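Local coordinates for protein nuclear import adaptor, Nro1 (Schizosaccharomyces pombe, PDB 3MSV) that acts as a nuclear import adaptor and direct inhibitor of Ofd1, stabilising the hypoxic transcription factor Sre1N, and is required for correct translation termination, at residues P113-A118 and E165-L170; S67-L72 and F93-E98; S122-V127 and I148-E153; L172-L177 and L232-I237. All coordinates share one frame; numbering follows the deposited sequence.

Contact 1: residues P113-A118 and E165-L170; sequences PKDFHA and ESRLFL
Lys114 and Glu165 lie alongside each other and point the same way, CD of Lys114 resting on CB of Glu165 at 3.3 Å. Their charged ends do not meet: NZ of Lys114 stays 4.6 Å from OE1 of Glu165, with water 1 between them held only weakly by the lysine, whose stronger partner is the carbonyl of Ala161. Asp115 and Arg167 meet differently. With CG anti to its carbonyl carbon (chi1 -77°), Asp115 brings its carboxylate against the aliphatic stem of the arginine, OD2 of Asp115 being 3.4 Å from Arg167 CD. The carboxylate and guanidinium planes are 62° apart, and OD1 lies well out of the guanidinium plane with no N-H pointing at it. Direct attraction is probably of charge only, while water 3, in that plane, accepts from NH1 and donates to Asp115 OD2; NH2 of Arg167 forms a salt bridge with Asp225. Water 2 joins OD2 to Leu168 N (water to N 2.9 Å), and water 3 also accepts from Arg167 N (3.0 Å). Replacing Asp115 by an alanine would probably unsettle both waters and leave these amides without their link to the carboxylate. Deeper in, Ala118 CB packs 3.5 Å from Leu168 N. The short axes pass 7.9 Å apart, pointing broadly the same way at a 30° crossing, although helix 144-158 intervenes in sequence. Such side-by-side layering of non-consecutive helices is characteristic of alpha-helical repeat folds.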
loop_
_atom_site.group_PDB
_atom_site.type_symbol
_atom_site.label_atom_id
_atom_site.label_comp_id
_atom_site.label_asym_id
_atom_site.label_seq_id
_atom_site.Cartn_x
_atom_site.Cartn_y
_atom_site.Cartn_z
ATOM N N PRO A 113 18.968 1.518 -19.793
ATOM C CA PRO A 113 18.214 2.550 -19.078
ATOM C C PRO A 113 17.744 2.062 -17.716
ATOM O O PRO A 113 17.739 0.851 -17.471
ATOM C CB PRO A 113 16.989 2.789 -19.973
ATOM C CG PRO A 113 16.859 1.579 -20.765
ATOM C CD PRO A 113 18.250 1.050 -20.989
ATOM N N LYS A 114 17.350 2.995 -16.852
ATOM C CA LYS A 114 16.750 2.670 -15.558
ATOM C C LYS A 114 15.592 1.691 -15.719
ATOM O O LYS A 114 15.454 0.763 -14.932
ATOM C CB LYS A 114 16.230 3.934 -14.866
ATOM C CG LYS A 114 17.301 4.903 -14.454
ATOM C CD LYS A 114 16.713 6.011 -13.565
ATOM C CE LYS A 114 17.851 6.757 -12.877
ATOM N NZ LYS A 114 18.500 7.719 -13.805
ATOM N N ASP A 115 14.791 1.886 -16.761
ATOM C CA ASP A 115 13.637 1.025 -17.004
ATOM C C ASP A 115 14.007 -0.442 -17.225
ATOM O O ASP A 115 13.173 -1.322 -17.011
ATOM C CB ASP A 115 12.799 1.522 -18.169
ATOM C CG ASP A 115 11.913 2.712 -17.802
ATOM O OD1 ASP A 115 11.272 3.236 -18.733
ATOM O OD2 ASP A 115 11.832 3.112 -16.613
ATOM N N PHE A 116 15.242 -0.708 -17.660
ATOM C CA PHE A 116 15.688 -2.092 -17.809
ATOM C C PHE A 116 15.911 -2.709 -16.443
ATOM O O PHE A 116 15.469 -3.817 -16.176
ATOM C CB PHE A 116 17.001 -2.163 -18.585
ATOM C CG PHE A 116 17.702 -3.488 -18.455
ATOM C CD1 PHE A 116 17.413 -4.527 -19.331
ATOM C CD2 PHE A 116 18.646 -3.695 -17.444
ATOM C CE1 PHE A 116 18.058 -5.768 -19.217
ATOM C CE2 PHE A 116 19.307 -4.926 -17.307
ATOM C CZ PHE A 116 19.016 -5.967 -18.202
ATOM N N HIS A 117 16.629 -1.999 -15.579
ATOM C CA HIS A 117 16.867 -2.488 -14.221
ATOM C C HIS A 117 15.568 -2.623 -13.421
ATOM O O HIS A 117 15.432 -3.542 -12.599
ATOM C CB HIS A 117 17.871 -1.584 -13.512
ATOM C CG HIS A 117 19.229 -1.612 -14.134
ATOM N ND1 HIS A 117 19.676 -0.635 -15.003
ATOM C CD2 HIS A 117 20.219 -2.525 -14.056
ATOM C CE1 HIS A 117 20.891 -0.938 -15.419
ATOM N NE2 HIS A 117 21.242 -2.081 -14.857
ATOM N N ALA A 118 14.629 -1.712 -13.676
ATOM C CA ALA A 118 13.306 -1.704 -13.056
ATOM C C ALA A 118 12.467 -2.931 -13.421
ATOM O O ALA A 118 11.876 -3.568 -12.534
ATOM C CB ALA A 118 12.540 -0.414 -13.416
ATOM N N GLU A 165 13.274 7.753 -14.277
ATOM C CA GLU A 165 13.483 6.934 -13.092
ATOM C C GLU A 165 12.203 6.414 -12.421
ATOM O O GLU A 165 12.273 5.639 -11.468
ATOM C CB GLU A 165 14.352 7.703 -12.094
ATOM C CG GLU A 165 13.609 8.706 -11.274
ATOM C CD GLU A 165 14.347 10.038 -11.165
ATOM O OE1 GLU A 165 15.610 10.045 -11.151
ATOM O OE2 GLU A 165 13.650 11.080 -11.100
ATOM N N SER A 166 11.034 6.817 -12.908
ATOM C CA SER A 166 9.776 6.436 -12.247
ATOM C C SER A 166 9.595 4.954 -11.943
ATOM O O SER A 166 9.299 4.564 -10.801
ATOM C CB SER A 166 8.583 6.926 -13.052
ATOM O OG SER A 166 8.490 8.320 -12.860
ATOM N N ARG A 167 9.765 4.120 -12.958
ATOM C CA ARG A 167 9.583 2.697 -12.770
ATOM C C ARG A 167 10.600 2.137 -11.792
ATOM O O ARG A 167 10.266 1.266 -10.994
ATOM C CB ARG A 167 9.623 1.978 -14.108
ATOM C CG ARG A 167 8.433 2.355 -14.975
ATOM C CD ARG A 167 8.608 1.962 -16.460
ATOM N NE ARG A 167 7.331 2.080 -17.157
ATOM C CZ ARG A 167 6.764 3.238 -17.504
ATOM N NH1 ARG A 167 7.372 4.399 -17.253
ATOM N NH2 ARG A 167 5.582 3.233 -18.115
ATOM N N LEU A 168 11.825 2.667 -11.826
ATOM C CA LEU A 168 12.887 2.235 -10.911
ATOM C C LEU A 168 12.519 2.592 -9.486
ATOM O O LEU A 168 12.654 1.780 -8.580
ATOM C CB LEU A 168 14.209 2.926 -11.273
ATOM C CG LEU A 168 15.603 2.263 -11.265
ATOM C CD1 LEU A 168 16.680 3.081 -10.520
ATOM C CD2 LEU A 168 15.689 0.749 -10.997
ATOM N N PHE A 169 12.031 3.810 -9.277
ATOM C CA PHE A 169 11.665 4.211 -7.920
ATOM C C PHE A 169 10.567 3.283 -7.372
ATOM O O PHE A 169 10.609 2.850 -6.224
ATOM C CB PHE A 169 11.255 5.692 -7.883
ATOM C CG PHE A 169 12.422 6.644 -7.930
ATOM C CD1 PHE A 169 13.694 6.185 -8.244
ATOM C CD2 PHE A 169 12.248 7.997 -7.665
ATOM C CE1 PHE A 169 14.785 7.048 -8.277
ATOM C CE2 PHE A 169 13.332 8.876 -7.691
ATOM C CZ PHE A 169 14.599 8.402 -8.009
ATOM N N LEU A 170 9.601 2.957 -8.210
ATOM C CA LEU A 170 8.522 2.058 -7.812
ATOM C C LEU A 170 9.076 0.678 -7.486
ATOM O O LEU A 170 8.704 0.088 -6.463
ATOM C CB LEU A 170 7.452 1.971 -8.911
ATOM C CG LEU A 170 6.237 1.060 -8.684
ATOM C CD1 LEU A 170 5.498 1.423 -7.390
ATOM C CD2 LEU A 170 5.281 1.106 -9.891
HETATM O O HOH W 1 16.517 10.449 -13.791
HETATM O O HOH W 2 12.772 3.878 -14.330
HETATM O O HOH W 3 10.219 4.873 -15.786
#

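Contact 2: residues S67-L72 and F93-E98; sequences SQLWGL and FGTIHE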
loop_
_atom_site.group_PDB
_atom_site.type_symbol
_atom_site.label_atom_id
_atom_site.label_comp_id
_atom_site.label_asym_id
_atom_site.label_seq_id
_atom_site.Cartn_x
_atom_site.Cartn_y
_atom_site.Cartn_z
ATOM N N SER A 67 11.217 -2.062 -23.883
ATOM C CA SER A 67 9.774 -2.042 -23.898
ATOM C C SER A 67 9.231 -3.473 -23.845
ATOM O O SER A 67 8.218 -3.755 -23.187
ATOM C CB SER A 67 9.285 -1.340 -25.156
ATOM O OG SER A 67 7.888 -1.514 -25.315
ATOM N N GLN A 68 9.902 -4.390 -24.538
ATOM C CA GLN A 68 9.379 -5.754 -24.589
ATOM C C GLN A 68 9.693 -6.605 -23.349
ATOM O O GLN A 68 8.939 -7.522 -23.045
ATOM C CB GLN A 68 9.728 -6.449 -25.909
ATOM C CG GLN A 68 8.881 -5.921 -27.095
ATOM C CD GLN A 68 7.358 -5.936 -26.819
ATOM O OE1 GLN A 68 6.776 -6.943 -26.369
ATOM N NE2 GLN A 68 6.710 -4.807 -27.097
ATOM N N LEU A 69 10.764 -6.280 -22.618
ATOM C CA LEU A 69 10.957 -6.847 -21.276
ATOM C C LEU A 69 9.750 -6.557 -20.416
ATOM O O LEU A 69 9.145 -7.456 -19.838
ATOM C CB LEU A 69 12.135 -6.198 -20.569
ATOM C CG LEU A 69 13.415 -6.973 -20.330
ATOM C CD1 LEU A 69 14.172 -6.289 -19.204
ATOM C CD2 LEU A 69 13.136 -8.452 -20.022
ATOM N N TRP A 70 9.452 -5.270 -20.289
ATOM C CA TRP A 70 8.267 -4.810 -19.579
ATOM C C TRP A 70 7.003 -5.526 -20.025
ATOM O O TRP A 70 6.193 -5.914 -19.202
ATOM C CB TRP A 70 8.114 -3.281 -19.680
ATOM C CG TRP A 70 8.868 -2.632 -18.587
ATOM C CD1 TRP A 70 10.104 -2.010 -18.669
ATOM C CD2 TRP A 70 8.485 -2.576 -17.207
ATOM N NE1 TRP A 70 10.489 -1.569 -17.420
ATOM C CE2 TRP A 70 9.518 -1.907 -16.508
ATOM C CE3 TRP A 70 7.368 -3.025 -16.494
ATOM C CZ2 TRP A 70 9.457 -1.681 -15.136
ATOM C CZ3 TRP A 70 7.311 -2.798 -15.129
ATOM C CH2 TRP A 70 8.347 -2.133 -14.466
ATOM N N GLY A 71 6.831 -5.729 -21.325
ATOM C CA GLY A 71 5.648 -6.447 -21.789
ATOM C C GLY A 71 5.546 -7.850 -21.176
ATOM O O GLY A 71 4.456 -8.288 -20.760
ATOM N N LEU A 72 6.664 -8.566 -21.134
ATOM C CA LEU A 72 6.681 -9.886 -20.523
ATOM C C LEU A 72 6.283 -9.787 -19.044
ATOM O O LEU A 72 5.505 -10.598 -18.550
ATOM C CB LEU A 72 8.070 -10.538 -20.653
ATOM C CG LEU A 72 8.542 -10.935 -22.059
ATOM C CD1 LEU A 72 9.990 -11.434 -21.995
ATOM C CD2 LEU A 72 7.639 -12.022 -22.668
ATOM N N PHE A 93 10.070 -15.923 -15.119
ATOM C CA PHE A 93 11.371 -16.477 -15.450
ATOM C C PHE A 93 11.734 -16.090 -16.885
ATOM O O PHE A 93 12.886 -15.795 -17.173
ATOM C CB PHE A 93 11.423 -17.997 -15.213
ATOM C CG PHE A 93 11.670 -18.376 -13.751
ATOM C CD1 PHE A 93 10.765 -19.150 -13.056
ATOM C CD2 PHE A 93 12.801 -17.922 -13.081
ATOM C CE1 PHE A 93 10.983 -19.485 -11.691
ATOM C CE2 PHE A 93 13.041 -18.260 -11.737
ATOM C CZ PHE A 93 12.127 -19.040 -11.044
ATOM N N GLY A 94 10.745 -16.065 -17.783
ATOM C CA GLY A 94 10.995 -15.570 -19.148
ATOM C C GLY A 94 11.547 -14.146 -19.152
ATOM O O GLY A 94 12.488 -13.841 -19.872
ATOM N N THR A 95 10.947 -13.264 -18.351
ATOM C CA THR A 95 11.460 -11.901 -18.190
ATOM C C THR A 95 12.927 -11.894 -17.715
ATOM O O THR A 95 13.781 -11.193 -18.258
ATOM C CB THR A 95 10.600 -11.116 -17.192
ATOM O OG1 THR A 95 9.223 -11.220 -17.575
ATOM C CG2 THR A 95 11.020 -9.636 -17.159
ATOM N N ILE A 96 13.222 -12.691 -16.706
ATOM C CA ILE A 96 14.576 -12.735 -16.160
ATOM C C ILE A 96 15.595 -13.255 -17.164
ATOM O O ILE A 96 16.684 -12.709 -17.277
ATOM C CB ILE A 96 14.627 -13.635 -14.901
ATOM C CG1 ILE A 96 13.935 -12.943 -13.719
ATOM C CG2 ILE A 96 16.076 -14.021 -14.578
ATOM C CD1 ILE A 96 13.550 -13.928 -12.616
ATOM N N HIS A 97 15.262 -14.334 -17.866
ATOM C CA HIS A 97 16.162 -14.883 -18.892
ATOM C C HIS A 97 16.357 -13.884 -20.024
ATOM O O HIS A 97 17.432 -13.789 -20.600
ATOM C CB HIS A 97 15.615 -16.188 -19.482
ATOM C CG HIS A 97 15.470 -17.283 -18.479
ATOM N ND1 HIS A 97 14.476 -18.234 -18.549
ATOM C CD2 HIS A 97 16.176 -17.556 -17.357
ATOM C CE1 HIS A 97 14.593 -19.064 -17.530
ATOM N NE2 HIS A 97 15.611 -18.669 -16.787
ATOM N N GLU A 98 15.309 -13.156 -20.361
ATOM C CA GLU A 98 15.444 -12.157 -21.409
ATOM C C GLU A 98 16.302 -11.003 -20.896
ATOM O O GLU A 98 17.132 -10.463 -21.639
ATOM C CB GLU A 98 14.079 -11.671 -21.883
ATOM C CG GLU A 98 14.128 -10.657 -23.037
ATOM C CD GLU A 98 14.730 -11.240 -24.308
ATOM O OE1 GLU A 98 14.842 -12.479 -24.437
ATOM O OE2 GLU A 98 15.097 -10.450 -25.189
#
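The flat group touched across this contact is the Thr95 carbonyl, whose O atom lies 3.3 Å from CD2 of Leu69. No aromatic ring takes part: the His97 ring carries Phe93 O of its own helix over one face, offset toward the rim, and Trp70 is directed away from segment 93-98. The touching is done by leucine carbons, against Thr95 and the foot of Glu98, with no hydrogen bond across. Leu69 CD2 also meets Thr95 CG2 at 3.8 Å and Glu98 CB at 3.8 Å. With OG1 anti to the carbonyl carbon (chi1 -52°), Thr95 can reach back to bond Leu91 O while the same oxygen abuts Leu72 CB at 3.4 Å. With Thr95 cut back to an alanine, Leu69 CD2 is likely to lose its methyl neighbour and Leu91 O its hydroxyl partner. Leu72 meets Glu98 at about a right angle, CD1 of Leu72 being 4.1 Å from Glu98 CB; the acid then bends at chi2 (63°), and its carboxylate pairs with Arg101. The axes of the two short segments run antiparallel, 159° apart and 9.1 Å at their closest, as befits the helical hairpin of helices 64-81 and 85-104. Helix 114-129 packs on both arms, with Phe116 against Leu69 and Ala123 against Thr95.

Contact 3: residues S122-V127 and I148-E153; sequences SALLAV and IDAAIE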
loop_
_atom_site.group_PDB
_atom_site.type_symbol
_atom_site.label_atom_id
_atom_site.label_comp_id
_atom_site.label_asym_id
_atom_site.label_seq_id
_atom_site.Cartn_x
_atom_site.Cartn_y
_atom_site.Cartn_z
ATOM N N SER A 122 11.671 -5.964 -10.900
ATOM C CA SER A 122 10.265 -6.365 -10.733
ATOM C C SER A 122 10.079 -7.868 -10.999
ATOM O O SER A 122 9.365 -8.560 -10.270
ATOM C CB SER A 122 9.332 -5.541 -11.639
ATOM O OG SER A 122 9.466 -4.139 -11.433
ATOM N N ALA A 123 10.727 -8.387 -12.033
ATOM C CA ALA A 123 10.662 -9.829 -12.259
ATOM C C ALA A 123 11.244 -10.557 -11.054
ATOM O O ALA A 123 10.662 -11.520 -10.568
ATOM C CB ALA A 123 11.408 -10.230 -13.533
ATOM N N LEU A 124 12.415 -10.141 -10.584
ATOM C CA LEU A 124 13.003 -10.825 -9.413
ATOM C C LEU A 124 12.102 -10.803 -8.191
ATOM O O LEU A 124 12.015 -11.793 -7.452
ATOM C CB LEU A 124 14.360 -10.247 -9.043
ATOM C CG LEU A 124 15.456 -10.588 -10.075
ATOM C CD1 LEU A 124 16.639 -9.606 -9.942
ATOM C CD2 LEU A 124 15.924 -12.021 -9.892
ATOM N N LEU A 125 11.446 -9.677 -7.951
ATOM C CA LEU A 125 10.563 -9.569 -6.798
ATOM C C LEU A 125 9.370 -10.502 -7.000
ATOM O O LEU A 125 8.845 -11.094 -6.040
ATOM C CB LEU A 125 10.034 -8.140 -6.666
ATOM C CG LEU A 125 9.950 -7.396 -5.324
ATOM C CD1 LEU A 125 8.689 -6.501 -5.249
ATOM C CD2 LEU A 125 10.094 -8.285 -4.102
ATOM N N ALA A 126 8.908 -10.612 -8.238
ATOM C CA ALA A 126 7.744 -11.475 -8.484
ATOM C C ALA A 126 8.083 -12.949 -8.217
ATOM O O ALA A 126 7.209 -13.719 -7.806
ATOM C CB ALA A 126 7.157 -11.273 -9.896
ATOM N N VAL A 127 9.331 -13.350 -8.433
ATOM C CA VAL A 127 9.699 -14.703 -8.032
ATOM C C VAL A 127 9.516 -14.842 -6.510
ATOM O O VAL A 127 8.991 -15.861 -6.033
ATOM C CB VAL A 127 11.150 -15.081 -8.396
ATOM C CG1 VAL A 127 11.485 -16.504 -7.899
ATOM C CG2 VAL A 127 11.396 -14.976 -9.895
ATOM N N ILE A 148 14.087 -11.234 -2.921
ATOM C CA ILE A 148 13.844 -9.842 -2.502
ATOM C C ILE A 148 15.165 -9.060 -2.488
ATOM O O ILE A 148 15.249 -7.958 -3.028
ATOM C CB ILE A 148 13.121 -9.784 -1.128
ATOM C CG1 ILE A 148 11.722 -10.388 -1.252
ATOM C CG2 ILE A 148 13.034 -8.348 -0.602
ATOM C CD1 ILE A 148 11.039 -10.687 0.122
ATOM N N ASP A 149 16.201 -9.647 -1.906
ATOM C CA ASP A 149 17.546 -9.035 -1.890
ATOM C C ASP A 149 18.032 -8.748 -3.318
ATOM O O ASP A 149 18.494 -7.645 -3.628
ATOM C CB ASP A 149 18.556 -9.947 -1.160
ATOM C CG ASP A 149 18.287 -10.053 0.356
ATOM O OD1 ASP A 149 17.729 -9.071 0.902
ATOM O OD2 ASP A 149 18.653 -11.099 1.007
ATOM N N ALA A 150 17.938 -9.748 -4.190
ATOM C CA ALA A 150 18.295 -9.549 -5.600
ATOM C C ALA A 150 17.487 -8.431 -6.252
ATOM O O ALA A 150 18.042 -7.601 -6.973
ATOM C CB ALA A 150 18.139 -10.854 -6.387
ATOM N N ALA A 151 16.184 -8.388 -5.994
ATOM C CA ALA A 151 15.327 -7.344 -6.575
ATOM C C ALA A 151 15.782 -5.959 -6.134
ATOM O O ALA A 151 15.801 -5.011 -6.932
ATOM C CB ALA A 151 13.859 -7.571 -6.206
ATOM N N ILE A 152 16.124 -5.842 -4.853
ATOM C CA ILE A 152 16.734 -4.626 -4.326
ATOM C C ILE A 152 18.079 -4.331 -4.998
ATOM O O ILE A 152 18.325 -3.220 -5.505
ATOM C CB ILE A 152 16.969 -4.739 -2.810
ATOM C CG1 ILE A 152 15.626 -4.808 -2.056
ATOM C CG2 ILE A 152 17.847 -3.567 -2.323
ATOM C CD1 ILE A 152 15.784 -5.086 -0.548
ATOM N N GLU A 153 18.974 -5.314 -4.997
ATOM C CA GLU A 153 20.268 -5.099 -5.614
ATOM C C GLU A 153 20.154 -4.682 -7.093
ATOM O O GLU A 153 20.838 -3.755 -7.536
ATOM C CB GLU A 153 21.149 -6.340 -5.456
ATOM C CG GLU A 153 21.452 -6.712 -3.982
ATOM C CD GLU A 153 22.335 -5.678 -3.280
ATOM O OE1 GLU A 153 22.296 -5.598 -2.034
ATOM O OE2 GLU A 153 23.054 -4.925 -3.964
#
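Leu124 holds CG anti to its carbonyl carbon (chi1 -70°), which carries the branch out to Ala150, on the facing turn: CD1 of Leu124 comes within 3.8 Å of Ala150 O and 4.1 Å of Ala150 CB. Leu125 is set otherwise. Its chi1 of -137° falls away from the staggered positions, and in this setting CD2 of Leu125 reaches CG1 of Ile148 at 3.9 Å. On the other helix Ile148 is directed away at its CB, yet the CG1 branch, lying beside the backbone N, is the one that makes this touch. Between the two leucines sits Ala151. Its methyl is 3.6 Å from Leu125 N, close to the helix backbone itself, and 3.9 Å from Leu125 CB, while Leu124 CB is equally far, 3.9 Å, from Ala151 CB. One small side chain is thus gripped from two neighbouring residues of the opposing turn, and this fits the close spacing of the short axes, 7.8 Å. The side chains that meet are all apolar, and no hydrogen bond joins the two segments, although Ser121, just outside, reaches Ala151 O with its hydroxyl. Beyond this pair, Ile148 also rests on Val182 and Leu125 on Glu178 of helix 166-189, which places the two side chains at the junction of three helices. On the far side, Ala123 and Val127 turn to helix 85-104. The short segments run 170° apart, so that here helices 114-129 and 144-158 pack almost antiparallel, the basic pattern from which stacked alpha-helical repeat folds are built.

Contact 4: residues L172-L177 and L232-I237; sequences LARAYL and LRPLYI
Leu235 N bonds Leu232 O at 2.7 Å, closing the turn on which Leu177 packs. This type I beta turn, Leu232 to Leu235, leads into helix 235-244 and lies against the middle of helix 166-189 in the all-helical repeat fold. Within it, Pro234 O accepts a 2.9 Å hydrogen bond from Ile237 N, and CD1 of Leu177 packs against the same oxygen at 3.6 Å. Leu177 makes most of the touching from helix 166-189: with CG anti to its carbonyl carbon (chi1 -73°), it sets CB against Pro234 CB at 4.0 Å and sends CD1 on to Leu235 CD1. Arg174 also reaches the proline. Its chain bends at chi3 (34°), which brings the guanidinium round so that NH1 lies 3.5 Å from Pro234 CD, while the polar need of that nitrogen is met by a hydrogen bond to Ser231 O, just before the turn. Leu177 thus meets the CB part of the proline ring, Arg174 its CG and CD. Helix 198-217 adds Leu213 against Ala173 and Leu235. Finally, Ile237, one turn on, completes the contact, CG2 and CD1 both lying 3.5 Å from Leu177 O.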
loop_
_atom_site.group_PDB
_atom_site.type_symbol
_atom_site.label_atom_id
_atom_site.label_comp_id
_atom_site.label_asym_id
_atom_site.label_seq_id
_atom_site.Cartn_x
_atom_site.Cartn_y
_atom_site.Cartn_z
ATOM N N LEU A 172 12.120 -0.101 -6.539
ATOM C CA LEU A 172 12.909 0.020 -5.323
ATOM C C LEU A 172 11.975 -0.015 -4.122
ATOM O O LEU A 172 12.151 -0.815 -3.226
ATOM C CB LEU A 172 13.658 1.351 -5.335
ATOM C CG LEU A 172 14.966 1.343 -6.105
ATOM C CD1 LEU A 172 15.414 2.787 -6.445
ATOM C CD2 LEU A 172 16.030 0.594 -5.282
ATOM N N ALA A 173 10.969 0.846 -4.126
ATOM C CA ALA A 173 9.980 0.929 -3.030
ATOM C C ALA A 173 9.289 -0.391 -2.748
ATOM O O ALA A 173 9.163 -0.802 -1.591
ATOM C CB ALA A 173 8.931 1.989 -3.342
ATOM N N ARG A 174 8.831 -1.051 -3.802
ATOM C CA ARG A 174 8.162 -2.340 -3.655
ATOM C C ARG A 174 9.083 -3.381 -3.030
ATOM O O ARG A 174 8.676 -4.134 -2.150
ATOM C CB ARG A 174 7.647 -2.825 -5.021
ATOM C CG ARG A 174 6.511 -1.954 -5.574
ATOM C CD ARG A 174 6.173 -2.250 -7.045
ATOM N NE ARG A 174 6.334 -3.650 -7.403
ATOM C CZ ARG A 174 5.445 -4.590 -7.124
ATOM N NH1 ARG A 174 4.336 -4.285 -6.480
ATOM N NH2 ARG A 174 5.657 -5.828 -7.488
ATOM N N ALA A 175 10.335 -3.418 -3.477
ATOM C CA ALA A 175 11.297 -4.383 -2.960
ATOM C C ALA A 175 11.694 -4.045 -1.529
ATOM O O ALA A 175 11.842 -4.949 -0.703
ATOM C CB ALA A 175 12.528 -4.428 -3.844
ATOM N N TYR A 176 11.877 -2.754 -1.219
ATOM C CA TYR A 176 12.209 -2.395 0.156
ATOM C C TYR A 176 11.065 -2.805 1.074
ATOM O O TYR A 176 11.275 -3.263 2.191
ATOM C CB TYR A 176 12.519 -0.902 0.300
ATOM C CG TYR A 176 13.880 -0.478 -0.271
ATOM C CD1 TYR A 176 13.992 0.652 -1.059
ATOM C CD2 TYR A 176 15.048 -1.213 -0.016
ATOM C CE1 TYR A 176 15.201 1.049 -1.576
ATOM C CE2 TYR A 176 16.301 -0.796 -0.526
ATOM C CZ TYR A 176 16.352 0.328 -1.314
ATOM O OH TYR A 176 17.534 0.776 -1.860
ATOM N N LEU A 177 9.837 -2.677 0.592
ATOM C CA LEU A 177 8.701 -2.970 1.448
ATOM C C LEU A 177 8.529 -4.469 1.667
ATOM O O LEU A 177 8.185 -4.887 2.781
ATOM C CB LEU A 177 7.423 -2.300 0.944
ATOM C CG LEU A 177 7.427 -0.780 1.170
ATOM C CD1 LEU A 177 6.221 -0.157 0.490
ATOM C CD2 LEU A 177 7.463 -0.409 2.668
ATOM N N LEU A 232 0.898 -1.510 -6.210
ATOM C CA LEU A 232 0.966 -0.776 -4.952
ATOM C C LEU A 232 0.591 -1.613 -3.713
ATOM O O LEU A 232 0.602 -1.107 -2.584
ATOM C CB LEU A 232 0.108 0.486 -5.019
ATOM C CG LEU A 232 0.625 1.577 -5.943
ATOM C CD1 LEU A 232 -0.322 2.781 -5.849
ATOM C CD2 LEU A 232 2.045 1.938 -5.537
ATOM N N ARG A 233 0.290 -2.890 -3.914
ATOM C CA ARG A 233 -0.046 -3.780 -2.808
ATOM C C ARG A 233 0.969 -3.709 -1.656
ATOM O O ARG A 233 0.598 -3.759 -0.496
ATOM C CB ARG A 233 -0.173 -5.222 -3.314
ATOM C CG ARG A 233 -0.777 -6.199 -2.315
ATOM C CD ARG A 233 -1.691 -7.205 -3.026
ATOM N NE ARG A 233 -1.132 -7.658 -4.300
ATOM C CZ ARG A 233 -0.440 -8.782 -4.452
ATOM N NH1 ARG A 233 -0.232 -9.565 -3.407
ATOM N NH2 ARG A 233 0.046 -9.119 -5.645
ATOM N N PRO A 234 2.271 -3.607 -1.982
ATOM C CA PRO A 234 3.243 -3.537 -0.879
ATOM C C PRO A 234 3.004 -2.318 0.027
ATOM O O PRO A 234 3.454 -2.296 1.169
ATOM C CB PRO A 234 4.587 -3.427 -1.601
ATOM C CG PRO A 234 4.359 -4.107 -2.928
ATOM C CD PRO A 234 2.934 -3.731 -3.296
ATOM N N LEU A 235 2.283 -1.319 -0.472
ATOM C CA LEU A 235 1.939 -0.168 0.373
ATOM C C LEU A 235 1.174 -0.588 1.638
ATOM O O LEU A 235 1.180 0.141 2.630
ATOM C CB LEU A 235 1.137 0.864 -0.409
ATOM C CG LEU A 235 1.846 2.152 -0.817
ATOM C CD1 LEU A 235 3.353 2.008 -1.039
ATOM C CD2 LEU A 235 1.145 2.778 -2.003
ATOM N N TYR A 236 0.533 -1.754 1.613
ATOM C CA TYR A 236 -0.147 -2.260 2.817
ATOM C C TYR A 236 0.834 -2.580 3.943
ATOM O O TYR A 236 0.491 -2.443 5.116
ATOM C CB TYR A 236 -1.020 -3.493 2.518
ATOM C CG TYR A 236 -2.376 -3.148 1.927
ATOM C CD1 TYR A 236 -2.657 -3.375 0.574
ATOM C CD2 TYR A 236 -3.388 -2.585 2.728
ATOM C CE1 TYR A 236 -3.910 -3.047 0.023
ATOM C CE2 TYR A 236 -4.654 -2.255 2.192
ATOM C CZ TYR A 236 -4.906 -2.486 0.836
ATOM O OH TYR A 236 -6.156 -2.158 0.304
ATOM N N ILE A 237 2.036 -3.035 3.584
ATOM C CA ILE A 237 3.096 -3.321 4.547
ATOM C C ILE A 237 3.489 -2.032 5.261
ATOM O O ILE A 237 3.641 -1.994 6.477
ATOM C CB ILE A 237 4.345 -3.906 3.833
ATOM C CG1 ILE A 237 3.975 -5.227 3.134
ATOM C CG2 ILE A 237 5.493 -4.104 4.816
ATOM C CD1 ILE A 237 4.870 -5.598 1.991
#

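How the contacts relate
Contacts 3 and 4 are buried, and contact 4 lies nearest the centre of the chain, about 6 Å away between centres. Contact 3 is apolar in its side chains; contact 4 adds a buried arginine. Contacts 1 and 2 are only partly buried: charges and waters join the packing in contact 1, whereas contact 2 turns its acid's charge to its own helix. Contacts 1 and 3 both use helix 114-129, contacts 1 and 4 helix 166-189. Contact 2 still touches contact 1, where Trp70 NE1 probably bonds Asp115 O at 2.7 Å. Contacts 2 and 3 are antiparallel helix pairs, contact 1 a pair running the same way at a 30° crossing, and contact 4 sets a turn against a helix.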